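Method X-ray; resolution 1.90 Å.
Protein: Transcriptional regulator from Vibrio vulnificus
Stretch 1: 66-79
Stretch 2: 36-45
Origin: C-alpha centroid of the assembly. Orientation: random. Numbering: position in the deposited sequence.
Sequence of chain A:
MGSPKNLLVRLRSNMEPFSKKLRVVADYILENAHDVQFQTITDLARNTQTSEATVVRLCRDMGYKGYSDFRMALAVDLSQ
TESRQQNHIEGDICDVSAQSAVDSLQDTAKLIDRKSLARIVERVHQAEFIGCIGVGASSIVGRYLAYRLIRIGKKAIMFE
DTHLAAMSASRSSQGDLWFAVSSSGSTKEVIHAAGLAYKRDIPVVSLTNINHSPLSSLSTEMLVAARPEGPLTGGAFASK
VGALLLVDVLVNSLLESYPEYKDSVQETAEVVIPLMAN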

# COMPACT_ATOMS: atom_id res chain seq x y z
N GLY A 66 16.69 -15.81 21.52
CA GLY A 66 16.92 -14.36 21.57
C GLY A 66 15.61 -13.62 21.83
O GLY A 66 14.59 -14.26 22.11
N TYR A 67 15.63 -12.29 21.74
CA TYR A 67 14.46 -11.49 22.10
C TYR A 67 13.29 -11.77 21.16
O TYR A 67 12.14 -11.96 21.60
CB TYR A 67 14.81 -10.00 22.09
CG TYR A 67 13.61 -9.18 22.36
CD1 TYR A 67 13.03 -9.22 23.63
CD2 TYR A 67 12.95 -8.47 21.32
CE1 TYR A 67 11.86 -8.50 23.91
CE2 TYR A 67 11.79 -7.73 21.60
CZ TYR A 67 11.27 -7.73 22.91
OH TYR A 67 10.08 -7.10 23.27
N SER A 68 13.56 -11.74 19.85
CA SER A 68 12.42 -11.92 18.91
C SER A 68 11.72 -13.28 19.10
O SER A 68 10.53 -13.37 18.96
CB SER A 68 12.90 -11.76 17.47
OG SER A 68 13.16 -10.35 17.21
N ASP A 69 12.49 -14.37 19.26
CA ASP A 69 11.96 -15.74 19.56
C ASP A 69 11.09 -15.77 20.84
O ASP A 69 9.95 -16.24 20.88
CB ASP A 69 13.15 -16.66 19.78
CG ASP A 69 12.76 -18.10 19.89
OD1 ASP A 69 11.72 -18.53 19.28
OD2 ASP A 69 13.47 -18.84 20.61
N PHE A 70 11.68 -15.27 21.91
CA PHE A 70 10.94 -14.99 23.18
C PHE A 70 9.66 -14.19 22.97
O PHE A 70 8.58 -14.58 23.47
CB PHE A 70 11.88 -14.26 24.14
CG PHE A 70 11.21 -13.86 25.43
CD1 PHE A 70 10.47 -12.71 25.49
CD2 PHE A 70 11.38 -14.65 26.59
CE1 PHE A 70 9.83 -12.35 26.69
CE2 PHE A 70 10.77 -14.30 27.78
CZ PHE A 70 10.00 -13.12 27.83
N ARG A 71 9.75 -13.05 22.23
CA ARG A 71 8.59 -12.17 22.11
C ARG A 71 7.47 -12.91 21.32
O ARG A 71 6.31 -12.81 21.62
CB ARG A 71 8.98 -10.89 21.39
CG ARG A 71 7.94 -9.77 21.58
CD ARG A 71 8.42 -8.56 20.78
NE ARG A 71 8.09 -8.78 19.36
CZ ARG A 71 7.75 -7.83 18.47
NH1 ARG A 71 7.75 -6.54 18.80
NH2 ARG A 71 7.47 -8.17 17.19
N MET A 72 7.86 -13.67 20.29
CA MET A 72 6.88 -14.50 19.54
C MET A 72 6.17 -15.51 20.49
O MET A 72 4.92 -15.62 20.50
CB MET A 72 7.66 -15.29 18.46
CG MET A 72 6.82 -16.25 17.59
SD MET A 72 5.87 -15.35 16.28
CE MET A 72 4.29 -15.43 17.13
N ALA A 73 6.97 -16.28 21.28
CA ALA A 73 6.31 -17.21 22.25
C ALA A 73 5.42 -16.45 23.19
O ALA A 73 4.33 -16.93 23.61
CB ALA A 73 7.35 -17.96 23.06
N LEU A 74 5.90 -15.28 23.59
CA LEU A 74 5.08 -14.48 24.49
C LEU A 74 3.69 -14.23 23.89
O LEU A 74 2.64 -14.44 24.57
CB LEU A 74 5.79 -13.17 24.84
CG LEU A 74 4.94 -12.21 25.68
CD1 LEU A 74 4.59 -12.83 27.07
CD2 LEU A 74 5.66 -10.90 25.91
N ALA A 75 3.67 -13.77 22.62
CA ALA A 75 2.39 -13.35 22.00
C ALA A 75 1.48 -14.58 21.86
O ALA A 75 0.28 -14.51 22.07
CB ALA A 75 2.63 -12.62 20.63
N VAL A 76 2.08 -15.72 21.52
CA VAL A 76 1.32 -16.96 21.35
C VAL A 76 0.77 -17.38 22.71
O VAL A 76 -0.40 -17.77 22.79
CB VAL A 76 2.18 -18.07 20.74
CG1 VAL A 76 1.43 -19.43 20.75
CG2 VAL A 76 2.55 -17.70 19.31
N ASP A 77 1.59 -17.22 23.78
CA ASP A 77 1.22 -17.64 25.14
C ASP A 77 0.04 -16.76 25.62
O ASP A 77 -0.98 -17.28 26.17
CB ASP A 77 2.43 -17.58 26.08
CG ASP A 77 2.30 -18.46 27.33
OD1 ASP A 77 1.68 -19.57 27.26
OD2 ASP A 77 2.86 -18.04 28.39
N LEU A 78 0.12 -15.46 25.38
CA LEU A 78 -0.98 -14.54 25.72
C LEU A 78 -2.27 -14.86 24.97
O LEU A 78 -3.37 -14.69 25.48
CB LEU A 78 -0.56 -13.10 25.46
CG LEU A 78 0.42 -12.49 26.50
CD1 LEU A 78 0.86 -11.11 26.09
CD2 LEU A 78 -0.20 -12.45 27.88
N SER A 79 -2.10 -15.26 23.72
CA SER A 79 -3.18 -15.53 22.76
C SER A 79 -4.36 -16.36 23.26
O SER A 79 -5.49 -16.22 22.75
CB SER A 79 -2.59 -16.28 21.59
OG SER A 79 -2.88 -15.55 20.43
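Stretch 2 (36-45) VQFQTITDLA

A helix begins at Tyr-67, with Gly-66 at its N-cap position, and stretch 2 lies along one side of it as a turn, Val-36 to Gln-39, followed through Thr-40 by a helix that starts at Ile-41 and continues beyond the stretch. Direction is set by the CA atoms nearest each other: Ala-75 pairs with Gln-37 (CA to CA 5.8 Å) and Tyr-67 with Ile-41 (CA to CA 6.3 Å), so stretch 2 runs opposite in sense to the first helix. Together the two stretches bury 532 Å² of surface.

From Val-36 to Gln-39 the chain makes a type I beta turn, closed by the bond from Gln-39 N to Val-36 O at 2.9 Å. Thr-40 then caps the second helix. Its OG1 accepts from Asp-43 N at 3.1 Å, while Thr-40 N donates to Asp-43 OD2 at 3.2 Å; this reciprocal pair satisfies two backbone amides at the helix start. The backbone bond from Leu-44 N to Thr-40 O, 3.0 Å, continues into regular helical pairing.

The carbonyl of Gln-39 is the polar focus of the contact. At the last residue of the turn, before the helix begins, it is met by two donors one helical turn apart on stretch 1: Tyr-67 OH donates to Gln-39 O at 2.7 Å, and Arg-71 NH1 donates to the same Gln-39 O at 3.1 Å with an N-H...O angle of 154°. The oxygen lies near the plane of both the phenol ring and the guanidinium, as suits in-plane donors. Gln-37 O, by contrast, lies over one face of the guanidinium, 3.0 Å from Arg-71 NH1. The side-chain amide of Gln-39 finds its partners just outside the stretches.

Around these bonds the packing is largely apolar. Tyr-67, almost wholly enclosed, has Ile-41 CA over one ring face, 4.0 Å from the centroid of the Tyr-67 ring in a CH-pi contact, and its CD2 lies 3.8 Å from Ile-41 CB. Leu-44 reaches the same ring, with its CD2 3.5 Å from Tyr-67 CE1. Farther along the first helix, Leu-74 CD2 packs against Val-36 CG1 at 3.9 Å. The CA-to-CB bond of Gln-37 points away from the helix, yet its side chain reaches back so that its end lies against Ala-75 and Leu-78. The exposed Ser-79, poorly ordered, takes no part.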

# COMPACT_ATOMS: atom_id res chain seq x y z
N VAL A 36 4.59 -5.75 26.11
CA VAL A 36 5.91 -6.17 25.71
C VAL A 36 5.84 -6.77 24.27
O VAL A 36 6.84 -6.70 23.54
CB VAL A 36 6.59 -7.13 26.74
CG1 VAL A 36 7.90 -7.75 26.18
CG2 VAL A 36 6.91 -6.40 28.04
N GLN A 37 4.71 -7.38 23.90
CA GLN A 37 4.49 -7.93 22.51
C GLN A 37 4.85 -6.90 21.45
O GLN A 37 5.33 -7.23 20.34
CB GLN A 37 3.00 -8.25 22.28
CG GLN A 37 2.34 -9.16 23.26
CD GLN A 37 0.88 -9.43 22.89
OE1 GLN A 37 -0.03 -8.71 23.31
NE2 GLN A 37 0.66 -10.50 22.16
N PHE A 38 4.62 -5.65 21.79
CA PHE A 38 4.79 -4.57 20.81
C PHE A 38 6.08 -3.79 21.01
O PHE A 38 6.26 -2.79 20.34
CB PHE A 38 3.56 -3.63 20.78
CG PHE A 38 2.25 -4.37 20.75
CD1 PHE A 38 1.83 -5.04 19.61
CD2 PHE A 38 1.41 -4.37 21.88
CE1 PHE A 38 0.61 -5.74 19.59
CE2 PHE A 38 0.21 -5.07 21.87
CZ PHE A 38 -0.18 -5.77 20.72
N GLN A 39 7.01 -4.29 21.88
CA GLN A 39 8.25 -3.56 22.14
C GLN A 39 9.38 -4.24 21.40
O GLN A 39 9.35 -5.45 21.26
CB GLN A 39 8.60 -3.59 23.66
CG GLN A 39 7.63 -2.75 24.50
CD GLN A 39 8.03 -2.63 25.97
OE1 GLN A 39 9.20 -2.77 26.33
NE2 GLN A 39 7.06 -2.34 26.82
N THR A 40 10.34 -3.44 20.99
CA THR A 40 11.58 -3.90 20.41
C THR A 40 12.57 -4.24 21.50
O THR A 40 12.35 -3.92 22.67
CB THR A 40 12.19 -2.84 19.47
OG1 THR A 40 12.65 -1.71 20.24
CG2 THR A 40 11.15 -2.43 18.43
N ILE A 41 13.68 -4.89 21.14
CA ILE A 41 14.68 -5.18 22.20
C ILE A 41 15.13 -3.85 22.79
O ILE A 41 15.37 -3.76 24.03
CB ILE A 41 15.84 -6.04 21.67
CG1 ILE A 41 16.75 -6.44 22.82
CG2 ILE A 41 16.47 -5.39 20.43
CD1 ILE A 41 17.74 -7.49 22.36
N THR A 42 15.17 -2.81 21.92
CA THR A 42 15.69 -1.45 22.28
C THR A 42 14.74 -0.81 23.30
O THR A 42 15.17 -0.27 24.31
CB THR A 42 15.89 -0.51 21.04
OG1 THR A 42 16.43 -1.25 19.94
CG2 THR A 42 16.81 0.68 21.32
N ASP A 43 13.45 -1.01 23.12
CA ASP A 43 12.45 -0.54 24.16
C ASP A 43 12.54 -1.29 25.46
O ASP A 43 12.55 -0.67 26.54
CB ASP A 43 11.01 -0.81 23.69
CG ASP A 43 10.57 0.13 22.57
OD1 ASP A 43 10.86 1.35 22.63
OD2 ASP A 43 9.87 -0.37 21.66
N LEU A 44 12.56 -2.62 25.39
CA LEU A 44 12.59 -3.43 26.65
C LEU A 44 13.81 -3.07 27.51
O LEU A 44 13.72 -2.95 28.75
CB LEU A 44 12.66 -4.91 26.32
CG LEU A 44 12.55 -5.82 27.53
CD1 LEU A 44 11.38 -5.43 28.42
CD2 LEU A 44 12.44 -7.27 27.10
N ALA A 45 14.94 -2.86 26.83
CA ALA A 45 16.16 -2.40 27.46
C ALA A 45 16.01 -1.04 28.12
O ALA A 45 16.35 -0.87 29.32
CB ALA A 45 17.34 -2.43 26.50